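Local atomic coordinates of uncharacterized protein (Corynebacterium diphtheriae NCTC 13129, PDB entry 3B4Q), a protein that is of unknown function but forms a small all-helical domain of the family found at the C terminus of resuscitation-promoting factor Rpf1. Residues A[10-14]-A[77-81]; A[50-55]-A[88-92]. All coordinates share one frame. Where two conformers were deposited one is given. Residue numbers count along the deposited sequence, not the author numbering.

Contact 1: A[10-14]-A[77-81]; sequences PRDVV and FNGFY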
loop_
_atom_site.group_PDB
_atom_site.type_symbol
_atom_site.label_atom_id
_atom_site.label_comp_id
_atom_site.label_asym_id
_atom_site.label_seq_id
_atom_site.Cartn_x
_atom_site.Cartn_y
_atom_site.Cartn_z
ATOM N N PRO A 10 0.210 2.397 -8.615
ATOM C CA PRO A 10 -0.306 1.674 -7.458
ATOM C C PRO A 10 -1.812 1.359 -7.550
ATOM O O PRO A 10 -2.210 0.251 -7.187
ATOM C CB PRO A 10 0.006 2.622 -6.308
ATOM C CG PRO A 10 1.341 3.246 -6.755
ATOM C CD PRO A 10 1.081 3.527 -8.223
ATOM N N ARG A 11 -2.621 2.279 -8.074
ATOM C CA ARG A 11 -4.055 1.985 -8.237
ATOM C C ARG A 11 -4.312 0.784 -9.138
ATOM O O ARG A 11 -5.241 0.010 -8.878
ATOM C CB ARG A 11 -4.824 3.213 -8.701
ATOM C CG ARG A 11 -4.837 4.273 -7.657
ATOM C CD ARG A 11 -5.442 5.576 -8.166
ATOM N NE ARG A 11 -6.884 5.626 -7.964
ATOM C CZ ARG A 11 -7.653 6.652 -8.327
ATOM N NH1 ARG A 11 -8.969 6.619 -8.109
ATOM N NH2 ARG A 11 -7.105 7.722 -8.898
ATOM N N ASP A 12 -3.483 0.599 -10.161
ATOM C CA ASP A 12 -3.632 -0.577 -11.056
ATOM C C ASP A 12 -3.215 -1.842 -10.323
ATOM O O ASP A 12 -3.850 -2.896 -10.471
ATOM C CB ASP A 12 -2.781 -0.400 -12.317
ATOM C CG ASP A 12 -3.139 0.863 -13.074
ATOM O OD1 ASP A 12 -4.348 1.079 -13.351
ATOM O OD2 ASP A 12 -2.215 1.642 -13.408
ATOM N N VAL A 13 -2.108 -1.752 -9.581
ATOM C CA VAL A 13 -1.636 -2.901 -8.800
ATOM C C VAL A 13 -2.702 -3.434 -7.828
ATOM O O VAL A 13 -2.799 -4.668 -7.620
ATOM C CB VAL A 13 -0.313 -2.559 -8.068
ATOM C CG1 VAL A 13 0.122 -3.726 -7.123
ATOM C CG2 VAL A 13 0.772 -2.204 -9.101
ATOM N N VAL A 14 -3.480 -2.539 -7.220
ATOM C CA VAL A 14 -4.500 -3.013 -6.266
ATOM C C VAL A 14 -5.911 -3.041 -6.834
ATOM O O VAL A 14 -6.886 -2.996 -6.073
ATOM C CB VAL A 14 -4.474 -2.195 -4.948
ATOM C CG1 VAL A 14 -3.099 -2.345 -4.230
ATOM C CG2 VAL A 14 -4.840 -0.730 -5.209
ATOM N N PHE A 77 6.219 -0.243 -4.747
ATOM C CA PHE A 77 4.815 -0.527 -4.406
ATOM C C PHE A 77 4.399 -1.970 -4.739
ATOM O O PHE A 77 3.804 -2.685 -3.907
ATOM C CB PHE A 77 3.798 0.473 -4.956
ATOM C CG PHE A 77 2.429 0.191 -4.432
ATOM C CD1 PHE A 77 2.063 0.613 -3.139
ATOM C CD2 PHE A 77 1.554 -0.623 -5.148
ATOM C CE1 PHE A 77 0.830 0.294 -2.632
ATOM C CE2 PHE A 77 0.304 -0.959 -4.639
ATOM C CZ PHE A 77 -0.057 -0.498 -3.373
ATOM N N ASN A 78 4.682 -2.394 -5.963
ATOM C CA ASN A 78 4.282 -3.754 -6.359
ATOM C C ASN A 78 4.930 -4.766 -5.418
ATOM O O ASN A 78 4.270 -5.704 -4.970
ATOM C CB ASN A 78 4.718 -4.041 -7.811
ATOM C CG ASN A 78 4.304 -5.410 -8.248
ATOM O OD1 ASN A 78 5.120 -6.352 -8.271
ATOM N ND2 ASN A 78 3.031 -5.576 -8.491
ATOM N N GLY A 79 6.208 -4.556 -5.076
ATOM C CA GLY A 79 6.895 -5.503 -4.196
ATOM C C GLY A 79 6.261 -5.531 -2.818
ATOM O O GLY A 79 6.070 -6.609 -2.213
ATOM N N PHE A 80 5.917 -4.346 -2.310
ATOM C CA PHE A 80 5.314 -4.259 -0.971
ATOM C C PHE A 80 3.952 -4.943 -0.933
ATOM O O PHE A 80 3.649 -5.717 -0.017
ATOM C CB PHE A 80 5.163 -2.784 -0.587
ATOM C CG PHE A 80 4.408 -2.570 0.706
ATOM C CD1 PHE A 80 4.996 -2.850 1.930
ATOM C CD2 PHE A 80 3.075 -2.115 0.685
ATOM C CE1 PHE A 80 4.301 -2.671 3.128
ATOM C CE2 PHE A 80 2.380 -1.934 1.886
ATOM C CZ PHE A 80 3.011 -2.212 3.117
ATOM N N TYR A 81 3.140 -4.657 -1.930
ATOM C CA TYR A 81 1.799 -5.229 -1.978
ATOM C C TYR A 81 1.878 -6.745 -2.134
ATOM O O TYR A 81 1.197 -7.483 -1.409
ATOM C CB TYR A 81 1.020 -4.626 -3.124
ATOM C CG TYR A 81 -0.376 -5.216 -3.247
ATOM C CD1 TYR A 81 -1.340 -5.021 -2.227
ATOM C CD2 TYR A 81 -0.729 -6.000 -4.345
ATOM C CE1 TYR A 81 -2.622 -5.602 -2.324
ATOM C CE2 TYR A 81 -1.992 -6.577 -4.454
ATOM C CZ TYR A 81 -2.951 -6.357 -3.457
ATOM O OH TYR A 81 -4.233 -6.942 -3.562
#
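Residues 10-13 form a single short helical turn near the N terminus, with Val14 following it, and 77-81 form the first turn of helix 77-83. The two turns lie side by side and run in the same direction. Pro10 sits against Phe77, with their CA atoms 6.4 Å apart. Val13 faces Asn78 at 6.5 Å between CA atoms, and Val14 faces Tyr81 at 7.9 Å. Each turn is closed by its own backbone hydrogen bond: Val14 N to Pro10 O at 3.1 Å, and Tyr81 N to Phe77 O at 2.9 Å.

Two aromatic rings receive the aliphatic side chains. Pro10 CB lies over one face of the Phe77 ring, 3.9 Å from its centroid, in a CH-pi contact. Val14 CG1 makes the same kind of contact with Tyr81, 3.8 Å from that ring's centroid. The same methyl also meets the edge of the other ring, with Val14 CG1 to Phe77 CZ at 3.7 Å. Val13 points toward 77-81, and its CG1 touches both rings: it is 3.7 Å from Phe77 CE2, at the ring edge, and 3.7 Å from Tyr81 CD2. Phe77 also packs on Val25 of helix 19-35 and on Ala43 and Val44 of helix 39-56, so the contact continues into the centre of the fold. Hydrogen bonds from Arg11 N to Gln29 and from Gln22 to Val14 O tie the turn to helix 19-35.

The contact itself is almost wholly apolar; the Asn78 amide only packs against a methyl, ND2 to Val13 CG1 at 3.7 Å. Shape fit and CH-pi contact, rather than polar pairing, join the turn to helix 77-83.

Contact 2: A[50-55]-A[88-92]; sequences AIKVRL and IDFIF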
loop_
_atom_site.group_PDB
_atom_site.type_symbol
_atom_site.label_atom_id
_atom_site.label_comp_id
_atom_site.label_asym_id
_atom_site.label_seq_id
_atom_site.Cartn_x
_atom_site.Cartn_y
_atom_site.Cartn_z
ATOM N N ALA A 50 -2.790 1.848 6.672
ATOM C CA ALA A 50 -4.140 1.276 6.671
ATOM C C ALA A 50 -4.161 -0.086 7.368
ATOM O O ALA A 50 -5.097 -0.422 8.104
ATOM C CB ALA A 50 -4.659 1.117 5.223
ATOM N N ILE A 51 -3.127 -0.875 7.124
ATOM C CA ILE A 51 -2.989 -2.182 7.778
ATOM C C ILE A 51 -2.898 -1.981 9.295
ATOM O O ILE A 51 -3.566 -2.681 10.065
ATOM C CB ILE A 51 -1.758 -2.926 7.272
ATOM C CG1 ILE A 51 -1.947 -3.264 5.771
ATOM C CG2 ILE A 51 -1.487 -4.180 8.171
ATOM C CD1 ILE A 51 -0.657 -3.651 5.008
ATOM N N LYS A 52 -2.072 -1.025 9.714
ATOM C CA LYS A 52 -1.945 -0.711 11.149
ATOM C C LYS A 52 -3.275 -0.279 11.780
ATOM O O LYS A 52 -3.636 -0.766 12.867
ATOM C CB LYS A 52 -0.839 0.337 11.381
ATOM C CG LYS A 52 0.554 -0.230 11.099
ATOM C CD LYS A 52 1.707 0.595 11.722
ATOM C CE LYS A 52 1.724 2.004 11.153
ATOM N NZ LYS A 52 3.050 2.675 11.261
ATOM N N VAL A 53 -4.014 0.590 11.094
ATOM C CA VAL A 53 -5.326 1.080 11.551
ATOM C C VAL A 53 -6.316 -0.079 11.726
ATOM O O VAL A 53 -7.031 -0.167 12.744
ATOM C CB VAL A 53 -5.866 2.218 10.609
ATOM C CG1 VAL A 53 -7.348 2.528 10.848
ATOM C CG2 VAL A 53 -5.030 3.504 10.809
ATOM N N ARG A 54 -6.324 -0.995 10.764
ATOM C CA ARG A 54 -7.220 -2.142 10.789
ATOM C C ARG A 54 -6.884 -3.090 11.948
ATOM O O ARG A 54 -7.778 -3.667 12.593
ATOM C CB ARG A 54 -7.140 -2.849 9.435
ATOM C CG ARG A 54 -7.981 -4.070 9.310
ATOM C CD ARG A 54 -9.362 -3.774 8.848
ATOM N NE ARG A 54 -10.084 -5.030 8.800
ATOM C CZ ARG A 54 -11.162 -5.310 9.507
ATOM N NH1 ARG A 54 -11.686 -4.401 10.311
ATOM N NH2 ARG A 54 -11.724 -6.501 9.382
ATOM N N LEU A 55 -5.590 -3.235 12.229
ATOM C CA LEU A 55 -5.112 -4.098 13.324
ATOM C C LEU A 55 -5.275 -3.492 14.713
ATOM O O LEU A 55 -5.498 -4.224 15.688
ATOM C CB LEU A 55 -3.650 -4.475 13.124
ATOM C CG LEU A 55 -3.372 -5.513 12.045
ATOM C CD1 LEU A 55 -1.915 -5.521 11.741
ATOM C CD2 LEU A 55 -3.857 -6.891 12.483
ATOM N N ILE A 88 -2.900 -8.894 3.857
ATOM C CA ILE A 88 -4.001 -8.008 3.472
ATOM C C ILE A 88 -5.292 -8.812 3.290
ATOM O O ILE A 88 -6.388 -8.416 3.746
ATOM C CB ILE A 88 -3.602 -7.251 2.202
ATOM C CG1 ILE A 88 -2.563 -6.204 2.584
ATOM C CG2 ILE A 88 -4.863 -6.608 1.553
ATOM C CD1 ILE A 88 -1.883 -5.544 1.393
ATOM N N ASP A 89 -5.170 -9.975 2.654
ATOM C CA ASP A 89 -6.330 -10.826 2.427
ATOM C C ASP A 89 -6.950 -11.255 3.782
ATOM O O ASP A 89 -8.158 -11.336 3.932
ATOM C CB ASP A 89 -5.943 -12.086 1.630
ATOM C CG ASP A 89 -5.671 -11.821 0.126
ATOM O OD1 ASP A 89 -5.938 -10.703 -0.393
ATOM O OD2 ASP A 89 -5.201 -12.781 -0.540
ATOM N N PHE A 90 -6.099 -11.551 4.747
ATOM C CA PHE A 90 -6.570 -11.938 6.067
ATOM C C PHE A 90 -7.164 -10.761 6.844
ATOM O O PHE A 90 -8.261 -10.869 7.375
ATOM C CB PHE A 90 -5.426 -12.554 6.866
ATOM C CG PHE A 90 -5.811 -12.832 8.298
ATOM C CD1 PHE A 90 -6.678 -13.881 8.584
ATOM C CD2 PHE A 90 -5.326 -12.051 9.341
ATOM C CE1 PHE A 90 -7.083 -14.143 9.928
ATOM C CE2 PHE A 90 -5.732 -12.303 10.683
ATOM C CZ PHE A 90 -6.597 -13.349 10.950
ATOM N N ILE A 91 -6.425 -9.648 6.896
ATOM C CA ILE A 91 -6.755 -8.526 7.789
ATOM C C ILE A 91 -7.997 -7.807 7.282
ATOM O O ILE A 91 -8.797 -7.286 8.061
ATOM C CB ILE A 91 -5.527 -7.588 7.907
ATOM C CG1 ILE A 91 -4.424 -8.310 8.719
ATOM C CG2 ILE A 91 -5.890 -6.195 8.493
ATOM C CD1 ILE A 91 -3.056 -7.629 8.686
ATOM N N PHE A 92 -8.195 -7.786 5.980
ATOM C CA PHE A 92 -9.339 -7.070 5.419
ATOM C C PHE A 92 -10.532 -7.949 5.031
ATOM O O PHE A 92 -11.485 -7.432 4.457
ATOM C CB PHE A 92 -8.910 -6.189 4.234
ATOM C CG PHE A 92 -8.109 -4.994 4.640
ATOM C CD1 PHE A 92 -8.736 -3.855 5.127
ATOM C CD2 PHE A 92 -6.721 -5.015 4.578
ATOM C CE1 PHE A 92 -7.982 -2.749 5.523
ATOM C CE2 PHE A 92 -5.968 -3.926 4.956
ATOM C CZ PHE A 92 -6.612 -2.783 5.453
#
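This is helix-helix packing in a small all-alpha domain. The C-terminal part of helix 39-56 meets the last turn of helix 85-91, near the end of the chain, and so packs that C-terminal turn onto the longer helix. Ile51 faces Ile88 with CA atoms 7.3 Å apart, and Arg54 faces Ile91 at 7.1 Å between CA atoms.

Apolar packing fills the inner side. Ile91 points toward helix 39-56, and its CD1 lies 3.8 Å from Ile51 CG2 and 3.9 Å from Leu55 CD1. Ile51 CD1 reaches Ile88 CG1 at 4.0 Å. Ile66 of helix 64-72 packs on both Ile51 and Ile91, which extends this layer to a third helix.

Phe92 is the first residue past the helix. Its CA-to-CB bond points sideways, and its ring reaches across to helix 39-56. Ile51 CG1 approaches the ring edge, 4.2 Å from Phe92 CE2. Arg54 CG lies over one face, and Arg54 CD is 3.7 Å from Phe92 CE1. Pro20 and Val21 of helix 19-35 also touch this ring.

The polar part belongs to Arg54, on the exposed side. Its aliphatic portion lies along Ile91 and Phe92, and its guanidinium supplies a side-chain donor to a carbonyl at the end of helix 85-91. Arg54 NE donates a hydrogen bond to Ile91 O at 2.7 Å, and Arg54 NH2 adds a weak hydrogen bond to the same Ile91 O at 3.3 Å.

From the N terminus, the chain forms the short turn 10-13, then helix 19-35, then helix 39-56, whose later part carries 50-55. Helix 64-72 follows. Contact 1 closes its loop when 77-81 returns to the first turn. Contact 2 closes at 88-92, on the next helix, against 50-55. The segments alternate, so the two loops cross and neither nests in the other. The contacts lie on opposite sides of the chain's centre, with their own centres about 15 Å apart. They still meet directly, with Tyr81 CD1 3.7 Å from Ile88 CD1. Contact 1 ties the N-terminal turn to helix 77-83, and contact 2 ties the C-terminal turn to helix 39-56.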